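Tol-Pal system protein TolA (Pseudomonas aeruginosa, PDB 1LR0) probably works, as the periplasmic domain of an inner membrane protein of the Tol-Pal system, in outer membrane invagination during cell division and in maintaining outer membrane integrity. Local coordinates at residues V56-L61 with A86-V91; S72-S75 with F80-S83. All coordinates share one frame; numbering follows the deposited sequence.

The two contacts lie in the TonB-like C-terminal domain, where a three-stranded antiparallel sheet packs against helices, and their centres are about 13 Å apart. Both use helix 78-91. Interaction 1 joins V88, near the end of that helix, to the central strand, 54-60; interaction 2 ties its first turn to the loop just after strand 66-73. Along the chain, 72-75 and 80-83 fall between 56-61 and 86-91, so the short-range polar tie sits within the longer apolar closure. Strands 54-60 and 66-73 are neighbours in the sheet, and the helix is thus tied to this hairpin and to the loop leaving it, by polar bonds at its start and apolar packing further along.

Interaction 1: V56-L61 with A86-V91; sequences VLIEML and AAVRNV
V88 brings helix 78-91 against strand 54-60 where the backbones come nearest, with 7.6 Å between the CA atoms of I58 and V88. Its side chain points at the strand, and its two methyls divide the work. CG1 takes I58, lying 3.9 Å from I58 CG2 and 4.0 Å from both I58 CG1 and I58 CD1, so this one methyl rests against both branches of the isoleucine. CG2 turns to V56 and meets V56 CG1 at 4.2 Å, a looser touch in which the two valines run past each other in opposite directions. In I58 a chi1 of -52° sets CG1 anti to the carbonyl carbon and CG2 anti to the backbone N, an arrangement in which CG1, CD1 and CG2 all come to lie about equally far from V88 CG1.

V56 and I58 alternate with L57, which points away, so a single face of the strand meets the helix. V38 of helix 4-41 and F116 of strand 111-116 also pack on V88, and I34 and I114 on I58, adding to the core around the pair. No hydrogen bond crosses between the two segments: the three touching residues are buried, and their side chains join helix to sheet by van der Waals packing and the exclusion of water.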
ATOM      1  N   VAL A  56       1.282  -7.309   5.506  1.00 12.02           N
ATOM      2  CA  VAL A  56      -0.016  -7.779   5.125  1.00 13.67           C
ATOM      3  C   VAL A  56      -0.169  -7.762   3.642  1.00 15.66           C
ATOM      4  O   VAL A  56       0.136  -6.754   3.022  1.00 13.44           O
ATOM      5  CB  VAL A  56      -1.112  -6.786   5.709  1.00 14.40           C
ATOM      6  CG1 VAL A  56      -2.450  -7.166   5.189  1.00 16.86           C
ATOM      7  CG2 VAL A  56      -1.064  -6.822   7.247  1.00 15.15           C
ATOM      8  N   LEU A  57      -0.696  -8.850   3.087  1.00 15.92           N
ATOM      9  CA  LEU A  57      -1.048  -8.909   1.654  1.00 14.08           C
ATOM     10  C   LEU A  57      -2.467  -8.533   1.531  1.00 16.76           C
ATOM     11  O   LEU A  57      -3.332  -9.108   2.128  1.00 17.74           O
ATOM     12  CB  LEU A  57      -0.814 -10.337   1.189  1.00 16.41           C
ATOM     13  CG  LEU A  57      -1.326 -10.535  -0.217  1.00 21.06           C
ATOM     14  CD1 LEU A  57      -0.372  -9.931  -1.200  1.00 24.15           C
ATOM     15  CD2 LEU A  57      -1.459 -12.049  -0.397  1.00 26.06           C
ATOM     16  N   ILE A  58      -2.594  -7.425   0.835  1.00 17.74           N
ATOM     17  CA  ILE A  58      -3.802  -6.781   0.487  1.00 18.90           C
ATOM     18  C   ILE A  58      -4.199  -7.131  -0.957  1.00 19.83           C
ATOM     19  O   ILE A  58      -3.428  -6.898  -1.907  1.00 20.04           O
ATOM     20  CB  ILE A  58      -3.670  -5.320   0.604  1.00 17.97           C
ATOM     21  CG1 ILE A  58      -3.116  -4.859   1.962  1.00 18.06           C
ATOM     22  CG2 ILE A  58      -5.006  -4.704   0.418  1.00 20.44           C
ATOM     23  CD1 ILE A  58      -3.093  -3.355   2.092  1.00 14.59           C
ATOM     24  N   GLU A  59      -5.426  -7.607  -1.094  1.00 17.59           N
ATOM     25  CA  GLU A  59      -6.016  -7.963  -2.419  1.00 20.85           C
ATOM     26  C   GLU A  59      -7.146  -7.010  -2.758  1.00 18.78           C
ATOM     27  O   GLU A  59      -8.053  -6.844  -1.941  1.00 18.29           O
ATOM     28  CB  GLU A  59      -6.548  -9.420  -2.378  1.00 23.27           C
ATOM     29  CG  GLU A  59      -5.421 -10.399  -2.134  1.00 33.53           C
ATOM     30  CD  GLU A  59      -5.797 -11.871  -2.145  1.00 43.15           C
ATOM     31  OE1 GLU A  59      -6.677 -12.315  -2.960  1.00 45.47           O
ATOM     32  OE2 GLU A  59      -5.173 -12.581  -1.305  1.00 41.92           O
HETATM   33  N   MSE A  60      -7.077  -6.411  -3.946  1.00 18.17           N
HETATM   34  CA  MSE A  60      -8.019  -5.447  -4.450  1.00 20.14           C
HETATM   35  C   MSE A  60      -8.510  -5.737  -5.873  1.00 22.90           C
HETATM   36  O   MSE A  60      -7.828  -6.380  -6.662  1.00 20.59           O
HETATM   37  CB  MSE A  60      -7.456  -4.018  -4.447  1.00 20.64           C
HETATM   38  CG  MSE A  60      -7.360  -3.446  -3.024  1.00 22.71           C
HETATM   39 SE   MSE A  60      -6.663  -1.674  -2.967  1.00 36.27          SE
HETATM   40  CE  MSE A  60      -4.734  -2.330  -2.872  1.00 35.10           C
ATOM     41  N   LEU A  61      -9.678  -5.182  -6.180  1.00 25.45           N
ATOM     42  CA  LEU A  61     -10.174  -5.127  -7.564  1.00 24.23           C
ATOM     43  C   LEU A  61      -9.827  -3.821  -8.116  1.00 23.65           C
ATOM     44  O   LEU A  61      -9.653  -2.855  -7.383  1.00 21.84           O
ATOM     45  CB  LEU A  61     -11.709  -5.230  -7.573  1.00 25.31           C
ATOM     46  CG  LEU A  61     -12.229  -6.529  -7.010  1.00 26.01           C
ATOM     47  CD1 LEU A  61     -13.812  -6.634  -6.925  1.00 30.03           C
ATOM     48  CD2 LEU A  61     -11.619  -7.701  -7.784  1.00 32.66           C
ATOM     49  N   ALA A  86      -7.666  -6.758  10.272  1.00 13.81           N
ATOM     50  CA  ALA A  86      -9.048  -6.254  10.433  1.00 14.17           C
ATOM     51  C   ALA A  86      -9.161  -4.834   9.984  1.00 14.11           C
ATOM     52  O   ALA A  86     -10.142  -4.410   9.357  1.00 12.90           O
ATOM     53  CB  ALA A  86      -9.541  -6.425  11.902  1.00 15.77           C
ATOM     54  N   ALA A  87      -8.125  -4.043  10.268  1.00 13.10           N
ATOM     55  CA  ALA A  87      -8.134  -2.658   9.886  1.00 13.19           C
ATOM     56  C   ALA A  87      -8.130  -2.533   8.350  1.00 11.58           C
ATOM     57  O   ALA A  87      -8.855  -1.668   7.798  1.00 12.13           O
ATOM     58  CB  ALA A  87      -6.910  -1.830  10.501  1.00 14.56           C
ATOM     59  N   VAL A  88      -7.328  -3.357   7.677  1.00 10.75           N
ATOM     60  CA  VAL A  88      -7.313  -3.307   6.252  1.00 11.24           C
ATOM     61  C   VAL A  88      -8.751  -3.573   5.724  1.00 12.79           C
ATOM     62  O   VAL A  88      -9.201  -2.897   4.831  1.00 13.48           O
ATOM     63  CB  VAL A  88      -6.333  -4.313   5.588  1.00 10.85           C
ATOM     64  CG1 VAL A  88      -6.469  -4.360   4.041  1.00 14.75           C
ATOM     65  CG2 VAL A  88      -4.843  -3.812   5.941  1.00  9.70           C
ATOM     66  N   ARG A  89      -9.276  -4.722   6.123  1.00 13.28           N
ATOM     67  CA  ARG A  89     -10.662  -5.110   5.624  1.00 13.60           C
ATOM     68  C   ARG A  89     -11.689  -3.989   5.908  1.00 16.88           C
ATOM     69  O   ARG A  89     -12.590  -3.662   5.100  1.00 16.24           O
ATOM     70  CB  ARG A  89     -11.103  -6.442   6.195  1.00 13.24           C
ATOM     71  CG  ARG A  89     -10.210  -7.595   5.986  1.00 17.01           C
ATOM     72  CD  ARG A  89     -10.025  -7.832   4.532  1.00 23.83           C
ATOM     73  NE  ARG A  89     -11.313  -8.122   3.860  1.00 26.05           N
ATOM     74  CZ  ARG A  89     -11.815  -9.326   3.685  1.00 29.81           C
ATOM     75  NH1 ARG A  89     -11.180 -10.444   4.054  1.00 32.49           N
ATOM     76  NH2 ARG A  89     -12.967  -9.387   3.083  1.00 36.96           N
ATOM     77  N   ASN A  90     -11.577  -3.332   7.049  1.00 16.04           N
ATOM     78  CA  ASN A  90     -12.467  -2.326   7.399  1.00 14.61           C
ATOM     79  C   ASN A  90     -12.378  -1.055   6.547  1.00 14.67           C
ATOM     80  O   ASN A  90     -13.295  -0.226   6.551  1.00 14.03           O
ATOM     81  CB  ASN A  90     -12.288  -2.060   8.870  1.00 16.73           C
ATOM     82  CG  ASN A  90     -12.958  -3.072   9.735  1.00 25.05           C
ATOM     83  OD1 ASN A  90     -13.947  -3.668   9.349  1.00 25.54           O
ATOM     84  ND2 ASN A  90     -12.429  -3.253  10.939  1.00 19.14           N
ATOM     85  N   VAL A  91     -11.285  -0.862   5.834  1.00 11.30           N
ATOM     86  CA  VAL A  91     -11.193   0.293   5.007  1.00 12.63           C
ATOM     87  C   VAL A  91     -12.210   0.156   3.890  1.00 12.60           C
ATOM     88  O   VAL A  91     -12.758   1.160   3.447  1.00 11.42           O
ATOM     89  CB  VAL A  91      -9.846   0.380   4.379  1.00 12.68           C
ATOM     90  CG1 VAL A  91      -9.804   1.294   3.257  1.00 13.76           C
ATOM     91  CG2 VAL A  91      -8.751   0.710   5.423  1.00 15.02           C
TER

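Interaction 2: S72-S75 with F80-S83; sequences SRSS and FDSS
D81 OD2 is gripped twice by S75, by its backbone N at 2.8 Å and by its OG at 2.6 Å. The two donors arrive differently. The N-H points fairly straight at the oxygen, at 160°, and uses the syn lone pair, whereas the hydroxyl comes from above the carboxylate, 44° out of its plane. The other oxygen, D81 OD1, takes the hydroxyl of S74, again on a syn lone pair, with S74 OG 2.7 Å away. Three donors from two successive residues therefore hold the carboxylate, leaving it little freedom to rotate.

S75 OG sits between its own N and carbonyl carbon (chi1 68°), which lets hydroxyl and amide converge on one acceptor. The serine also borders F80: its CB lies in the plane of the ring, at the edge, 3.7 Å from F80 CD1. W42, M52, V54, P118 and L121 also pack on F80.

Both serine hydroxyls also bond to backbone amides of the intervening turn, S74 OG with G76 N and S75 OG with D77 N, while D77 OD2 accepts from F80 N near the start of the helix. Loop and helix start are thus laced together by side chains. Several donors around one buried carboxylate would be expected to favour its ionised form, offsetting part of the cost of burying the charge.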
ATOM      1  N   SER A  72       1.369 -11.656   5.621  1.00 16.06           N
ATOM      2  CA  SER A  72       2.468 -12.217   4.811  1.00 18.75           C
ATOM      3  C   SER A  72       3.741 -12.425   5.660  1.00 20.87           C
ATOM      4  O   SER A  72       4.547 -13.299   5.348  1.00 17.46           O
ATOM      5  CB  SER A  72       2.778 -11.327   3.581  1.00 19.01           C
ATOM      6  OG  SER A  72       2.995  -9.986   3.986  1.00 33.48           O
ATOM      7  N   ARG A  73       4.004 -11.550   6.649  1.00 15.89           N
ATOM      8  CA  ARG A  73       5.095 -11.803   7.616  1.00 14.39           C
ATOM      9  C   ARG A  73       4.611 -11.324   8.934  1.00 13.78           C
ATOM     10  O   ARG A  73       4.332 -10.154   9.101  1.00 12.38           O
ATOM     11  CB  ARG A  73       6.404 -11.129   7.213  1.00 13.23           C
ATOM     12  CG  ARG A  73       7.618 -11.429   8.111  1.00 13.83           C
ATOM     13  CD  ARG A  73       8.864 -10.567   7.726  1.00 17.49           C
ATOM     14  NE  ARG A  73       9.404 -10.928   6.395  1.00 17.55           N
ATOM     15  CZ  ARG A  73      10.098 -12.033   6.143  1.00 15.70           C
ATOM     16  NH1 ARG A  73      10.373 -12.903   7.068  1.00 18.24           N
ATOM     17  NH2 ARG A  73      10.556 -12.273   4.926  1.00 22.20           N
ATOM     18  N   SER A  74       4.529 -12.239   9.866  1.00 13.34           N
ATOM     19  CA  SER A  74       4.031 -11.944  11.184  1.00 14.89           C
ATOM     20  C   SER A  74       4.924 -11.000  11.949  1.00 14.73           C
ATOM     21  O   SER A  74       6.147 -11.028  11.802  1.00 11.90           O
ATOM     22  CB  SER A  74       3.854 -13.227  11.984  1.00 17.41           C
ATOM     23  OG  SER A  74       3.525 -12.899  13.345  1.00 13.32           O
ATOM     24  N   SER A  75       4.317 -10.159  12.805  1.00 13.73           N
ATOM     25  CA  SER A  75       5.043  -9.355  13.765  1.00 13.29           C
ATOM     26  C   SER A  75       5.638 -10.139  14.935  1.00 15.06           C
ATOM     27  O   SER A  75       6.444  -9.573  15.718  1.00 15.42           O
ATOM     28  CB  SER A  75       4.113  -8.309  14.399  1.00 11.94           C
ATOM     29  OG  SER A  75       3.146  -8.913  15.226  1.00 13.70           O
ATOM     30  N   PHE A  80      -1.658  -8.055  17.432  1.00 12.46           N
ATOM     31  CA  PHE A  80      -1.328  -6.951  16.508  1.00 12.11           C
ATOM     32  C   PHE A  80      -1.509  -7.353  15.090  1.00 12.07           C
ATOM     33  O   PHE A  80      -2.131  -6.645  14.321  1.00 11.36           O
ATOM     34  CB  PHE A  80       0.138  -6.426  16.723  1.00 12.87           C
ATOM     35  CG  PHE A  80       0.511  -5.417  15.745  1.00 13.17           C
ATOM     36  CD1 PHE A  80       1.672  -5.569  14.971  1.00 10.19           C
ATOM     37  CD2 PHE A  80      -0.321  -4.332  15.546  1.00 14.59           C
ATOM     38  CE1 PHE A  80       1.970  -4.683  14.033  1.00 11.71           C
ATOM     39  CE2 PHE A  80      -0.007  -3.392  14.621  1.00 12.13           C
ATOM     40  CZ  PHE A  80       1.168  -3.564  13.803  1.00  9.14           C
ATOM     41  N   ASP A  81      -1.022  -8.540  14.722  1.00 12.16           N
ATOM     42  CA  ASP A  81      -1.250  -9.014  13.380  1.00 13.27           C
ATOM     43  C   ASP A  81      -2.749  -8.992  12.979  1.00 13.46           C
ATOM     44  O   ASP A  81      -3.129  -8.536  11.912  1.00 11.90           O
ATOM     45  CB  ASP A  81      -0.778 -10.456  13.206  1.00 15.11           C
ATOM     46  CG  ASP A  81       0.727 -10.623  13.211  1.00 19.95           C
ATOM     47  OD1 ASP A  81       1.094 -11.812  13.165  1.00 15.45           O
ATOM     48  OD2 ASP A  81       1.583  -9.695  13.297  1.00 16.34           O
ATOM     49  N   SER A  82      -3.578  -9.551  13.847  1.00 14.66           N
ATOM     50  CA  SER A  82      -4.987  -9.629  13.557  1.00 13.56           C
ATOM     51  C   SER A  82      -5.574  -8.225  13.488  1.00 14.58           C
ATOM     52  O   SER A  82      -6.450  -7.961  12.648  1.00 13.56           O
ATOM     53  CB  SER A  82      -5.699 -10.392  14.665  1.00 14.10           C
ATOM     54  OG  SER A  82      -5.315 -11.743  14.622  1.00 18.68           O
ATOM     55  N   SER A  83      -5.104  -7.324  14.325  1.00 13.35           N
ATOM     56  CA  SER A  83      -5.632  -5.931  14.296  1.00 13.85           C
ATOM     57  C   SER A  83      -5.299  -5.189  13.003  1.00 12.04           C
ATOM     58  O   SER A  83      -6.073  -4.374  12.520  1.00 12.40           O
ATOM     59  CB  SER A  83      -5.093  -5.142  15.511  1.00 12.53           C
ATOM     60  OG  SER A  83      -3.715  -4.743  15.339  1.00 11.69           O
TER